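Long-range contact in putative vitamin-B12 independent methionine synthase family protein (Listeria monocytogenes, PDB 1YPX), which probably transfers a methyl group from 5-methyltetrahydropteroyltriglutamate to homocysteine to make methionine, as a zinc-dependent, cobalamin-independent synthase: residues 214-225 with 255-266. Residues are numbered along the deposited sequence; the frame is centred on the assembly and turned at random.
Sequences QETYKNLINEAI and PVAETLFGKLNI
Asn222 clasps the backbone of 263-265 with both ends of its side-chain amide. Its OD1 accepts the backbone N-H of Asn265 at 2.6 Å, with the N-H lying in the carbonyl plane and the N-H...O angle at 159°, while its ND2 gives a weak bond to Lys263 O at 3.3 Å. The two asparagine side chains cross at about a right angle, their amide planes 45° apart, and a water spans Asn222 O and, weakly, Asn265 ND2. On the buried flank of this clasp Leu264 lodges against the helix, its CD1 3.4 Å from Ile221 CG2 and its CD2 against Lys218 CA; one turn further, Ile225 CD1 meets the backbone of Asn265 and CG1 of Ile266. Lys218 folds at its third torsion (chi3 64°), which lays its CD 3.4 Å from Lys263 CD and turns NZ back into a salt bridge with Glu215 OE1, the hydrogen bond within it weak. The ammonium groups of Lys218 and Lys263 lie 4.5 Å apart (NZ to NZ), a closeness probably eased by Glu215, whose OE2 is near Lys263 NZ, though beyond salt-bridge distance. At the other end the extended Gln214 reaches across Val256, its CD 3.3 Å from Val256 CG1. Trp191 touches Gln214, Val256 and Thr259, whereas Ile225 and Ile266 pack on strand 233-238. Helices 213-224 and 258-261, which precede the successive parallel strands 233-238 and 268-272, are thus joined side by side on the outer layer of a TIM-barrel-like fold.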
# COMPACT_ATOMS: atom_id res chain seq x y z
N GLN A 214 2.01 -16.45 -9.64
CA GLN A 214 1.97 -16.48 -8.17
C GLN A 214 3.31 -16.95 -7.60
O GLN A 214 3.66 -16.62 -6.46
CB GLN A 214 0.84 -17.39 -7.68
CG GLN A 214 -0.56 -16.86 -7.98
CD GLN A 214 -1.67 -17.65 -7.30
OE1 GLN A 214 -1.71 -17.75 -6.07
NE2 GLN A 214 -2.57 -18.21 -8.11
N GLU A 215 4.04 -17.72 -8.40
CA GLU A 215 5.34 -18.25 -8.01
C GLU A 215 6.40 -17.17 -8.25
O GLU A 215 7.10 -16.76 -7.31
CB GLU A 215 5.65 -19.50 -8.83
CG GLU A 215 6.68 -20.44 -8.19
CD GLU A 215 6.19 -21.06 -6.89
OE1 GLU A 215 6.89 -21.94 -6.35
OE2 GLU A 215 5.10 -20.66 -6.40
N THR A 216 6.52 -16.72 -9.49
CA THR A 216 7.51 -15.69 -9.81
C THR A 216 7.34 -14.52 -8.82
O THR A 216 8.32 -14.02 -8.27
CB THR A 216 7.35 -15.19 -11.28
OG1 THR A 216 6.09 -14.52 -11.44
CG2 THR A 216 7.41 -16.35 -12.25
N TYR A 217 6.09 -14.13 -8.57
CA TYR A 217 5.75 -13.04 -7.65
C TYR A 217 6.07 -13.35 -6.19
O TYR A 217 6.74 -12.56 -5.52
CB TYR A 217 4.27 -12.68 -7.77
CG TYR A 217 3.89 -12.05 -9.10
CD1 TYR A 217 2.58 -11.66 -9.35
CD2 TYR A 217 4.85 -11.81 -10.08
CE1 TYR A 217 2.23 -11.05 -10.56
CE2 TYR A 217 4.52 -11.20 -11.29
CZ TYR A 217 3.20 -10.82 -11.52
OH TYR A 217 2.86 -10.19 -12.69
N LYS A 218 5.59 -14.49 -5.69
CA LYS A 218 5.86 -14.86 -4.30
C LYS A 218 7.36 -14.84 -4.02
O LYS A 218 7.80 -14.36 -2.97
CB LYS A 218 5.30 -16.25 -3.98
CG LYS A 218 5.76 -16.79 -2.63
CD LYS A 218 5.99 -18.29 -2.69
CE LYS A 218 7.14 -18.65 -3.64
NZ LYS A 218 7.23 -20.13 -3.94
N ASN A 219 8.14 -15.37 -4.95
CA ASN A 219 9.58 -15.40 -4.78
C ASN A 219 10.18 -14.02 -4.98
O ASN A 219 11.17 -13.66 -4.35
CB ASN A 219 10.20 -16.38 -5.79
CG ASN A 219 9.73 -17.81 -5.57
OD1 ASN A 219 10.04 -18.42 -4.54
ND2 ASN A 219 8.99 -18.34 -6.52
N LEU A 220 9.56 -13.23 -5.86
CA LEU A 220 10.02 -11.87 -6.12
C LEU A 220 9.85 -11.00 -4.88
O LEU A 220 10.77 -10.27 -4.49
CB LEU A 220 9.23 -11.27 -7.28
CG LEU A 220 9.48 -9.78 -7.56
CD1 LEU A 220 10.96 -9.53 -7.79
CD2 LEU A 220 8.66 -9.36 -8.77
N ILE A 221 8.67 -11.10 -4.28
CA ILE A 221 8.32 -10.34 -3.09
C ILE A 221 9.18 -10.74 -1.90
O ILE A 221 9.82 -9.89 -1.28
CB ILE A 221 6.87 -10.58 -2.65
CG1 ILE A 221 5.89 -10.36 -3.82
CG2 ILE A 221 6.56 -9.70 -1.45
CD1 ILE A 221 6.11 -9.10 -4.59
N ASN A 222 9.20 -12.03 -1.58
CA ASN A 222 10.00 -12.46 -0.44
C ASN A 222 11.45 -12.04 -0.60
O ASN A 222 12.08 -11.59 0.36
CB ASN A 222 9.90 -13.99 -0.24
CG ASN A 222 8.53 -14.43 0.28
OD1 ASN A 222 7.95 -13.79 1.16
ND2 ASN A 222 8.03 -15.54 -0.25
N GLU A 223 11.98 -12.16 -1.81
CA GLU A 223 13.36 -11.76 -2.06
C GLU A 223 13.54 -10.26 -1.88
O GLU A 223 14.51 -9.81 -1.28
CB GLU A 223 13.79 -12.16 -3.47
CG GLU A 223 15.26 -11.91 -3.71
CD GLU A 223 15.68 -12.15 -5.14
OE1 GLU A 223 16.88 -11.90 -5.44
OE2 GLU A 223 14.83 -12.58 -5.97
N ALA A 224 12.59 -9.49 -2.42
CA ALA A 224 12.62 -8.03 -2.34
C ALA A 224 12.65 -7.55 -0.89
O ALA A 224 13.27 -6.53 -0.59
CB ALA A 224 11.41 -7.44 -3.05
N ILE A 225 11.98 -8.28 -0.01
CA ILE A 225 11.93 -7.90 1.40
C ILE A 225 12.74 -8.85 2.29
O ILE A 225 12.52 -8.91 3.50
CB ILE A 225 10.49 -7.86 1.92
CG1 ILE A 225 9.85 -9.25 1.81
CG2 ILE A 225 9.70 -6.86 1.12
CD1 ILE A 225 8.50 -9.35 2.48
N PRO A 255 -8.09 -18.33 -5.09
CA PRO A 255 -6.87 -18.83 -5.73
C PRO A 255 -5.60 -18.27 -5.10
O PRO A 255 -4.84 -19.00 -4.45
CB PRO A 255 -7.04 -18.38 -7.18
CG PRO A 255 -7.91 -17.16 -7.07
CD PRO A 255 -8.93 -17.59 -6.05
N VAL A 256 -5.39 -16.97 -5.28
CA VAL A 256 -4.22 -16.29 -4.73
C VAL A 256 -4.37 -16.08 -3.24
O VAL A 256 -4.21 -14.97 -2.74
CB VAL A 256 -4.00 -14.92 -5.41
CG1 VAL A 256 -3.71 -15.13 -6.89
CG2 VAL A 256 -5.24 -14.04 -5.23
N ALA A 257 -4.68 -17.16 -2.53
CA ALA A 257 -4.86 -17.08 -1.09
C ALA A 257 -3.94 -18.07 -0.39
O ALA A 257 -3.67 -17.93 0.80
CB ALA A 257 -6.30 -17.39 -0.74
N GLU A 258 -3.46 -19.05 -1.14
CA GLU A 258 -2.57 -20.08 -0.60
C GLU A 258 -1.16 -19.54 -0.43
O GLU A 258 -0.60 -19.57 0.67
CB GLU A 258 -2.55 -21.29 -1.53
CG GLU A 258 -3.93 -21.75 -1.96
CD GLU A 258 -4.78 -22.25 -0.81
OE1 GLU A 258 -5.07 -21.46 0.11
OE2 GLU A 258 -5.17 -23.45 -0.83
N THR A 259 -0.60 -19.04 -1.53
CA THR A 259 0.76 -18.49 -1.54
C THR A 259 0.83 -17.11 -0.89
O THR A 259 1.88 -16.68 -0.43
CB THR A 259 1.31 -18.40 -2.99
OG1 THR A 259 0.86 -17.17 -3.59
CG2 THR A 259 0.79 -19.57 -3.83
N LEU A 260 -0.31 -16.41 -0.88
CA LEU A 260 -0.40 -15.08 -0.30
C LEU A 260 -0.38 -15.08 1.23
O LEU A 260 0.37 -14.33 1.85
CB LEU A 260 -1.67 -14.37 -0.78
CG LEU A 260 -1.48 -13.27 -1.84
CD1 LEU A 260 -2.79 -12.54 -2.06
CD2 LEU A 260 -0.42 -12.29 -1.37
N PHE A 261 -1.21 -15.91 1.85
CA PHE A 261 -1.23 -15.92 3.30
C PHE A 261 -0.39 -17.05 3.90
O PHE A 261 -0.16 -17.09 5.10
CB PHE A 261 -2.67 -16.01 3.79
CG PHE A 261 -3.58 -15.01 3.15
CD1 PHE A 261 -3.21 -13.68 3.05
CD2 PHE A 261 -4.82 -15.41 2.65
CE1 PHE A 261 -4.06 -12.75 2.44
CE2 PHE A 261 -5.67 -14.49 2.04
CZ PHE A 261 -5.30 -13.16 1.94
N GLY A 262 0.08 -17.96 3.05
CA GLY A 262 0.89 -19.05 3.55
C GLY A 262 2.37 -18.97 3.20
O GLY A 262 3.22 -19.35 4.00
N LYS A 263 2.67 -18.45 2.02
CA LYS A 263 4.05 -18.35 1.57
C LYS A 263 4.70 -16.96 1.68
O LYS A 263 5.90 -16.85 1.97
CB LYS A 263 4.14 -18.83 0.12
CG LYS A 263 3.74 -20.29 -0.08
CD LYS A 263 3.95 -20.75 -1.52
CE LYS A 263 3.49 -22.20 -1.73
NZ LYS A 263 3.53 -22.63 -3.16
N LEU A 264 3.92 -15.92 1.46
CA LEU A 264 4.40 -14.54 1.52
C LEU A 264 4.88 -14.15 2.92
O LEU A 264 4.13 -14.26 3.88
CB LEU A 264 3.28 -13.59 1.10
CG LEU A 264 3.64 -12.52 0.09
CD1 LEU A 264 4.81 -11.70 0.61
CD2 LEU A 264 3.98 -13.17 -1.24
N ASN A 265 6.12 -13.68 3.03
CA ASN A 265 6.69 -13.30 4.32
C ASN A 265 6.41 -11.86 4.72
O ASN A 265 7.32 -11.11 5.10
CB ASN A 265 8.19 -13.55 4.32
CG ASN A 265 8.51 -15.01 4.26
OD1 ASN A 265 8.00 -15.79 5.07
ND2 ASN A 265 9.34 -15.41 3.31
N ILE A 266 5.14 -11.49 4.66
CA ILE A 266 4.72 -10.14 4.98
C ILE A 266 4.04 -10.04 6.35
O ILE A 266 3.45 -11.00 6.84
CB ILE A 266 3.83 -9.62 3.82
CG1 ILE A 266 4.50 -8.41 3.19
CG2 ILE A 266 2.43 -9.31 4.27
CD1 ILE A 266 3.93 -8.04 1.85
O HOH W 1 11.66 -13.12 3.03